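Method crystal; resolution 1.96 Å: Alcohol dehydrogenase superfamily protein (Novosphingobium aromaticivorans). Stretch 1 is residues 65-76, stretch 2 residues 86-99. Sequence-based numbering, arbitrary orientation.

Stretch 1 65-76: AILGMDLAGTVV
Stretch 2 86-99: RVGDAVFGLTGGVG

Strand 70-76 pairs with strand 90-94 as antiparallel neighbours, their N-to-C directions 146° apart. The non-hydrogen-bonded pairs are D70 with L94 (CA-CA 4.6 Å), A72 with F92 (CA-CA 4.0 Å) and T74 with A90 (CA-CA 4.3 Å), and their side chains share one face. L71 with G93 and G73 with V91 are the hydrogen-bonded pairs, with CA-CA distances of 5.6 and 5.5 Å.

The ladder is regular. L71 N donates to G93 O at 3.0 Å, and G93 N to L71 O at 3.1 Å. G73 N donates to V91 O at 2.9 Å, and V91 N to G73 O at 2.9 Å. Beyond the ends of strand 90-94, T95 N donates to M69 O at 3.0 Å, V75 N to D89 O at 2.9 Å, and G88 N to V75 O at 2.7 Å.

A type II turn runs from R86 to D89. D89 N donates to R86 O at 3.1 Å. D89, with chi1 m (-72°), brings OD2 to 2.8 Å from R86 N, so its side chain also ties the turn. G88 has phi/psi 106/-17, where a CB would be jammed against the preceding carbonyl.

L71 is p,p (64°, 65°). Its CB points to the face shared with V91, and its end comes nearer the second stretch, with CD2 3.5 Å from T95 OG1. G93 opposite has no side chain. V75 is t (173°) and points toward the other stretch; its CG2 lies 4.0 Å from V91 CG1, with V91 in m (-60°).

On the other face, A72 CB packs 4.1 Å from F92 CB. F92 is p (78°), chi2 -51°, and its ring leads away from the first stretch. L94 is t,p (169°, 48°), which brings CD1 back to 3.7 Å from M69 CB and 3.8 Å from D70 OD1. D70 is m (-67°), and its OD1 is hydrogen-bonded elsewhere in the structure. T74 is m (-63°), with CG2 3.6 Å from G88 O.

M69 is selenomethionine, phi/psi -107/-33, chi -50° (m), 173° (t), -95°. The extended chi2 carries SE to 4.0 Å from V98 CG1, V98 being m (-59°). M69 CA makes a CA-H...O contact with G96 O at 3.1 Å. G97, at 87/-6, brings CA within 3.3 Å of G68 O. A CB there would point toward the first stretch and clash with G68 O and M69 CG. One water bridges the loops, accepting from G68 N at 2.9 Å and donating to G97 O at 2.9 Å.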

# COMPACT_ATOMS: atom_id res chain seq x y z
N ALA A 65 4.37 9.14 5.96
CA ALA A 65 5.08 8.30 5.01
C ALA A 65 6.29 8.99 4.40
O ALA A 65 6.42 10.21 4.43
CB ALA A 65 4.12 7.85 3.90
N ILE A 66 7.18 8.18 3.85
CA ILE A 66 8.37 8.67 3.18
C ILE A 66 7.95 8.69 1.72
O ILE A 66 7.53 7.66 1.17
CB ILE A 66 9.56 7.70 3.37
CG1 ILE A 66 9.98 7.70 4.84
CG2 ILE A 66 10.71 8.10 2.46
CD1 ILE A 66 10.93 6.57 5.22
N LEU A 67 8.03 9.86 1.09
CA LEU A 67 7.62 9.99 -0.31
C LEU A 67 8.79 9.91 -1.29
O LEU A 67 9.94 9.71 -0.89
CB LEU A 67 6.85 11.31 -0.49
CG LEU A 67 5.75 11.52 0.55
CD1 LEU A 67 4.91 12.75 0.18
CD2 LEU A 67 4.87 10.28 0.63
N GLY A 68 8.49 10.04 -2.58
CA GLY A 68 9.53 9.95 -3.61
C GLY A 68 9.39 8.59 -4.27
O GLY A 68 9.37 7.58 -3.59
N MSE A 69 9.30 8.57 -5.60
CA MSE A 69 9.10 7.32 -6.33
C MSE A 69 10.32 6.79 -7.10
O MSE A 69 10.48 5.57 -7.23
CB MSE A 69 7.92 7.48 -7.29
CG MSE A 69 6.66 8.05 -6.64
SE MSE A 69 5.33 8.44 -7.85
CE MSE A 69 5.62 10.05 -8.14
N ASP A 70 11.14 7.70 -7.61
CA ASP A 70 12.33 7.33 -8.39
C ASP A 70 13.63 7.38 -7.59
O ASP A 70 13.79 8.21 -6.70
CB ASP A 70 12.50 8.26 -9.59
CG ASP A 70 11.40 8.13 -10.63
OD1 ASP A 70 11.00 6.98 -10.94
OD2 ASP A 70 10.96 9.17 -11.17
N LEU A 71 14.56 6.49 -7.93
CA LEU A 71 15.85 6.50 -7.27
C LEU A 71 17.00 6.09 -8.18
O LEU A 71 16.79 5.56 -9.28
CB LEU A 71 15.85 5.59 -6.03
CG LEU A 71 15.65 4.07 -6.15
CD1 LEU A 71 16.81 3.42 -6.89
CD2 LEU A 71 15.54 3.49 -4.74
N ALA A 72 18.20 6.37 -7.71
CA ALA A 72 19.44 6.02 -8.39
C ALA A 72 20.43 5.88 -7.25
O ALA A 72 20.53 6.76 -6.40
CB ALA A 72 19.87 7.13 -9.34
N GLY A 73 21.15 4.76 -7.21
CA GLY A 73 22.10 4.58 -6.13
C GLY A 73 23.00 3.38 -6.34
O GLY A 73 23.29 2.99 -7.47
N THR A 74 23.44 2.79 -5.23
CA THR A 74 24.33 1.64 -5.27
C THR A 74 23.82 0.53 -4.36
O THR A 74 23.27 0.78 -3.29
CB THR A 74 25.75 2.04 -4.81
OG1 THR A 74 26.29 3.01 -5.71
CG2 THR A 74 26.67 0.83 -4.77
N VAL A 75 24.00 -0.71 -4.81
CA VAL A 75 23.58 -1.87 -4.03
C VAL A 75 24.63 -2.06 -2.94
O VAL A 75 25.82 -2.14 -3.23
CB VAL A 75 23.51 -3.13 -4.92
CG1 VAL A 75 23.24 -4.37 -4.08
CG2 VAL A 75 22.43 -2.96 -5.97
N VAL A 76 24.19 -2.12 -1.68
CA VAL A 76 25.13 -2.31 -0.57
C VAL A 76 24.90 -3.62 0.17
O VAL A 76 25.71 -4.01 1.00
CB VAL A 76 25.06 -1.14 0.43
CG1 VAL A 76 25.62 0.12 -0.20
CG2 VAL A 76 23.62 -0.92 0.88
N ARG A 86 24.86 -7.60 -7.56
CA ARG A 86 25.89 -7.86 -6.56
C ARG A 86 26.16 -6.58 -5.80
O ARG A 86 25.86 -5.48 -6.28
CB ARG A 86 27.20 -8.32 -7.22
CG ARG A 86 27.19 -9.70 -7.83
CD ARG A 86 28.58 -10.06 -8.35
NE ARG A 86 29.57 -10.11 -7.28
CZ ARG A 86 30.87 -10.32 -7.46
NH1 ARG A 86 31.36 -10.48 -8.69
NH2 ARG A 86 31.69 -10.36 -6.42
N VAL A 87 26.75 -6.71 -4.62
CA VAL A 87 27.09 -5.54 -3.82
C VAL A 87 28.03 -4.67 -4.64
O VAL A 87 29.01 -5.17 -5.21
CB VAL A 87 27.78 -5.97 -2.51
CG1 VAL A 87 28.32 -4.75 -1.78
CG2 VAL A 87 26.79 -6.70 -1.64
N GLY A 88 27.73 -3.38 -4.72
CA GLY A 88 28.55 -2.46 -5.48
C GLY A 88 27.94 -2.02 -6.80
O GLY A 88 28.38 -1.03 -7.38
N ASP A 89 26.94 -2.75 -7.29
CA ASP A 89 26.30 -2.40 -8.56
C ASP A 89 25.53 -1.09 -8.49
O ASP A 89 24.74 -0.88 -7.57
CB ASP A 89 25.33 -3.50 -9.00
CG ASP A 89 26.03 -4.75 -9.48
OD1 ASP A 89 27.25 -4.70 -9.75
OD2 ASP A 89 25.35 -5.79 -9.60
N ALA A 90 25.76 -0.21 -9.46
CA ALA A 90 25.04 1.06 -9.52
C ALA A 90 23.71 0.75 -10.20
O ALA A 90 23.69 0.10 -11.25
CB ALA A 90 25.83 2.08 -10.33
N VAL A 91 22.60 1.20 -9.62
CA VAL A 91 21.28 0.94 -10.19
C VAL A 91 20.33 2.14 -10.14
O VAL A 91 20.63 3.16 -9.52
CB VAL A 91 20.57 -0.23 -9.45
CG1 VAL A 91 21.40 -1.51 -9.56
CG2 VAL A 91 20.34 0.15 -7.99
N PHE A 92 19.20 2.01 -10.82
CA PHE A 92 18.17 3.05 -10.82
C PHE A 92 16.82 2.40 -11.09
O PHE A 92 16.77 1.29 -11.62
CB PHE A 92 18.49 4.16 -11.85
CG PHE A 92 18.16 3.81 -13.29
CD1 PHE A 92 18.62 2.63 -13.87
CD2 PHE A 92 17.45 4.72 -14.08
CE1 PHE A 92 18.37 2.36 -15.23
CE2 PHE A 92 17.20 4.46 -15.43
CZ PHE A 92 17.67 3.27 -16.01
N GLY A 93 15.74 3.06 -10.69
CA GLY A 93 14.42 2.50 -10.93
C GLY A 93 13.26 3.19 -10.25
O GLY A 93 13.45 4.09 -9.44
N LEU A 94 12.06 2.76 -10.62
CA LEU A 94 10.81 3.27 -10.05
C LEU A 94 10.53 2.23 -8.98
O LEU A 94 10.17 1.09 -9.30
CB LEU A 94 9.71 3.27 -11.11
CG LEU A 94 8.27 3.51 -10.63
CD1 LEU A 94 8.23 4.72 -9.70
CD2 LEU A 94 7.37 3.71 -11.84
N THR A 95 10.70 2.61 -7.72
CA THR A 95 10.57 1.64 -6.64
C THR A 95 9.53 1.80 -5.54
O THR A 95 9.18 0.82 -4.88
CB THR A 95 11.92 1.50 -5.95
OG1 THR A 95 12.21 2.73 -5.26
CG2 THR A 95 13.03 1.27 -7.01
N GLY A 96 9.03 3.01 -5.30
CA GLY A 96 8.05 3.16 -4.24
C GLY A 96 7.39 4.52 -4.20
O GLY A 96 7.19 5.14 -5.24
N GLY A 97 7.05 4.98 -3.00
CA GLY A 97 6.41 6.27 -2.87
C GLY A 97 4.91 6.19 -3.02
O GLY A 97 4.20 7.18 -2.82
N VAL A 98 4.41 5.01 -3.38
CA VAL A 98 2.98 4.78 -3.55
C VAL A 98 2.57 3.41 -2.99
O VAL A 98 3.42 2.56 -2.74
CB VAL A 98 2.58 4.81 -5.03
CG1 VAL A 98 2.93 6.16 -5.64
CG2 VAL A 98 3.28 3.68 -5.78
N GLY A 99 1.27 3.22 -2.80
CA GLY A 99 0.75 1.96 -2.30
C GLY A 99 1.34 1.46 -1.00
O GLY A 99 1.37 0.25 -0.75
O HOH W 1 5.73 9.63 -3.37